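Local coordinates for purine nucleoside phosphorylase (Schistosoma mansoni, PDB 5KO5), which catalyses the reversible phosphorolysis of purine nucleosides such as inosine and guanosine to the free base and ribose 1-phosphate, at the interface of chains A and B. Sequence-based numbering; all coordinates share one arbitrary frame. Chains: chain A/B, Purine nucleoside phosphorylase.

Contact 1: the interface of chains A and B. Residues chain A 163-165; chain B 204-205, 255-256.
A:Ser165 meets the ring of B:Pro205, the first residue of helix 205-213, and these two residues each bury 42 Å², more than any other in the patch. The pyrrolidine turns its CG and CD corner toward the serine: B:Pro205 CG lies 3.9 Å from A:Ser165 CA, and the hydroxyl OG is at a similar distance from the same ring carbon. This is van der Waals contact of ring carbons CG and CD with A:Ser165 CA and OG. The serine OG stands anti to its own carbonyl carbon, beside the backbone N (chi1 -60°), a setting that carries the hydroxyl back toward A:Asp163. There A:Ser165 OG donates over 2.8 Å to A:Asp163 OD1, which accepts through its syn lone pair, on the side of OD2. The backbone N of A:Ser165 adds a weak bond to OD2, so the carboxylate takes the hydroxyl and, weakly, the backbone N, which may limit rotation of the hydroxyl. A:Ser165 OG is also 2.7 Å from water 1, which in turn lies 2.7 Å from the carbonyl O of B:Val255; polar contact between the chains here runs through this water, since no direct N or O pair comes within bonding range. A:Asp163 also faces the second B segment, with A:Asp163 OD2 4.0 Å from B:Ser256 CB, the carbon and not the hydroxyl. On the other flank A:Leu164 CB and B:Ser204 CB approach loosely, at 4.4 Å. The patch, lightly packed at 147 Å², sets a water bridge beside a proline contact; it may help to hold two B segments, adjacent in sequence to cytosine-pocket residues B:Tyr202, B:Glu203 and B:Ile257, against the neighbouring subunit.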
# COMPACT_ATOMS: atom_id res chain seq x y z
N ASP A 163 16.87 4.09 10.42
CA ASP A 163 17.31 4.80 9.23
C ASP A 163 17.85 3.80 8.23
O ASP A 163 18.58 2.88 8.59
CB ASP A 163 18.42 5.79 9.61
CG ASP A 163 19.12 6.34 8.40
OD1 ASP A 163 18.57 7.24 7.76
OD2 ASP A 163 20.23 5.86 8.10
N LEU A 164 17.47 3.97 6.96
CA LEU A 164 17.85 3.04 5.91
C LEU A 164 18.94 3.59 5.00
O LEU A 164 19.22 2.99 3.95
CB LEU A 164 16.62 2.65 5.09
CG LEU A 164 15.50 2.00 5.90
CD1 LEU A 164 14.31 1.71 5.01
CD2 LEU A 164 15.98 0.70 6.56
N SER A 165 19.55 4.72 5.37
CA SER A 165 20.54 5.38 4.53
C SER A 165 21.76 4.50 4.26
O SER A 165 22.42 4.66 3.23
CB SER A 165 20.99 6.69 5.17
OG SER A 165 19.89 7.57 5.36
N SER B 204 13.63 6.30 2.90
CA SER B 204 14.96 6.01 2.38
C SER B 204 15.41 7.15 1.48
O SER B 204 14.58 7.91 0.98
CB SER B 204 14.93 4.70 1.59
OG SER B 204 14.33 4.89 0.31
N PRO B 205 16.72 7.30 1.26
CA PRO B 205 17.18 8.38 0.37
C PRO B 205 16.50 8.36 -0.98
O PRO B 205 16.18 9.42 -1.53
CB PRO B 205 18.70 8.13 0.28
CG PRO B 205 19.05 7.49 1.59
CD PRO B 205 17.84 6.65 1.97
N VAL B 255 24.17 11.90 5.45
CA VAL B 255 23.87 12.16 6.85
C VAL B 255 22.64 11.35 7.25
O VAL B 255 21.62 11.36 6.55
CB VAL B 255 23.65 13.67 7.11
CG1 VAL B 255 23.06 13.90 8.50
CG2 VAL B 255 24.96 14.42 6.96
N SER B 256 22.73 10.68 8.40
CA SER B 256 21.67 9.79 8.85
C SER B 256 20.51 10.58 9.44
O SER B 256 20.66 11.70 9.92
CB SER B 256 22.22 8.86 9.93
OG SER B 256 22.62 9.61 11.07
O HOH W 1 20.42 10.09 4.47

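Contact 2: the interface of chains A and B. Residues chain A 138-140, 143, 214; chain B 206-207, 210.
B:Met210 pushes its thioether between A:Ile138, A:Leu143 and A:Leu214 and buries 82 Å², the largest share in the patch. Its CG is anti to the backbone N (chi1 177°), which extends the chain away from helix 205-213, and a bend at chi3 (70°) then turns the terminal methyl aside. That methyl, B:Met210 CE, meets A:Leu143 CD1 tip to tip at 3.5 Å. The sulphur B:Met210 SD packs 3.6 Å from A:Leu214 CD1 and 3.8 Å from A:Ile138 CG2, the methionine crossing both of those side chains obliquely. A:Ile138 CG2 also sits 3.6 Å above the ring plane of A:Phe140, near its rim, which backs the isoleucine from within chain A.

B:Glu207, with 48 Å² buried, supplies the polar half. Its chain is extended beyond CG and runs past the A:Ile138 backbone to the end of strand 131-139. The backbone N of A:Asn139 donates to B:Glu207 OE2 over 2.9 Å; the donor arrives on the anti side of the carboxylate, 16° out of its plane. Water 2 links the same OE2 to the side-chain amide ND2 of A:Asn139, so that oxygen has both a direct and a water-mediated tie to one residue. At the opposite end, water 3 bridges two backbone carbonyls, lying 2.9 Å from B:Asp206 O and 3.1 Å from A:Leu214 O.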
# COMPACT_ATOMS: atom_id res chain seq x y z
N ILE A 138 13.02 1.72 -3.27
CA ILE A 138 11.72 2.38 -3.10
C ILE A 138 10.74 1.31 -2.65
O ILE A 138 10.43 0.38 -3.41
CB ILE A 138 11.25 3.09 -4.37
CG1 ILE A 138 12.26 4.18 -4.74
CG2 ILE A 138 9.85 3.69 -4.14
CD1 ILE A 138 11.93 4.95 -5.98
N ASN A 139 10.29 1.42 -1.42
CA ASN A 139 9.53 0.36 -0.74
C ASN A 139 8.06 0.75 -0.81
O ASN A 139 7.52 1.36 0.11
CB ASN A 139 10.02 0.34 0.70
CG ASN A 139 9.36 -0.71 1.57
OD1 ASN A 139 8.58 -1.55 1.12
ND2 ASN A 139 9.69 -0.65 2.87
N PHE A 140 7.39 0.38 -1.91
CA PHE A 140 5.98 0.72 -2.03
C PHE A 140 5.14 0.13 -0.91
O PHE A 140 4.30 0.86 -0.36
CB PHE A 140 5.45 0.38 -3.43
CG PHE A 140 5.99 1.30 -4.50
CD1 PHE A 140 5.46 2.58 -4.65
CD2 PHE A 140 7.04 0.91 -5.31
CE1 PHE A 140 5.96 3.44 -5.63
CE2 PHE A 140 7.54 1.76 -6.27
CZ PHE A 140 7.00 3.02 -6.44
N LEU A 143 5.74 2.47 2.17
CA LEU A 143 5.00 3.72 2.08
C LEU A 143 3.52 3.49 2.33
O LEU A 143 2.85 4.33 2.95
CB LEU A 143 5.22 4.36 0.71
CG LEU A 143 6.65 4.79 0.38
CD1 LEU A 143 6.70 5.28 -1.05
CD2 LEU A 143 7.12 5.89 1.32
N LEU A 214 10.21 7.57 -11.95
CA LEU A 214 10.49 7.75 -10.53
C LEU A 214 11.93 7.40 -10.16
O LEU A 214 12.24 7.32 -8.96
CB LEU A 214 9.51 6.96 -9.68
CG LEU A 214 8.08 7.47 -9.84
CD1 LEU A 214 7.14 6.73 -8.92
CD2 LEU A 214 8.07 8.97 -9.57
N ASP B 206 16.27 7.17 -1.54
CA ASP B 206 15.64 7.12 -2.85
C ASP B 206 14.14 7.34 -2.78
O ASP B 206 13.56 7.87 -3.74
CB ASP B 206 16.02 5.82 -3.54
CG ASP B 206 17.49 5.76 -3.79
OD1 ASP B 206 17.95 6.55 -4.63
OD2 ASP B 206 18.19 4.96 -3.13
N GLU B 207 13.49 6.96 -1.68
CA GLU B 207 12.10 7.37 -1.47
C GLU B 207 12.00 8.89 -1.36
O GLU B 207 11.10 9.49 -1.96
CB GLU B 207 11.53 6.69 -0.23
CG GLU B 207 11.34 5.19 -0.46
CD GLU B 207 11.28 4.38 0.81
OE1 GLU B 207 11.32 4.95 1.92
OE2 GLU B 207 11.20 3.14 0.70
N MET B 210 12.21 10.32 -4.79
CA MET B 210 10.95 10.13 -5.50
C MET B 210 9.92 11.16 -5.05
O MET B 210 9.23 11.77 -5.88
CB MET B 210 10.43 8.72 -5.25
CG MET B 210 9.08 8.49 -5.89
SD MET B 210 8.41 6.87 -5.51
CE MET B 210 8.02 7.06 -3.79
O HOH W 2 11.70 1.65 2.96
O HOH W 3 14.14 7.97 -6.60

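About 12 Å separates the C-alpha centres of contact 1 and contact 2, which belong to the same A-B interface. Helix 205-213 of chain B connects them: its first residue serves contact 1, and B:Asp206, B:Glu207 and B:Met210 serve contact 2. Chain A answers with separate segments, the loop 163-165 in one and strand 131-139, helix 140-143 and A:Leu214 in the other. Of the two patches, contact 2 hides more surface and includes a direct hydrogen bond between the chains. The interface is not an exact two-fold, and the deposited assembly has three copies, consistent with the trimer typical of this family.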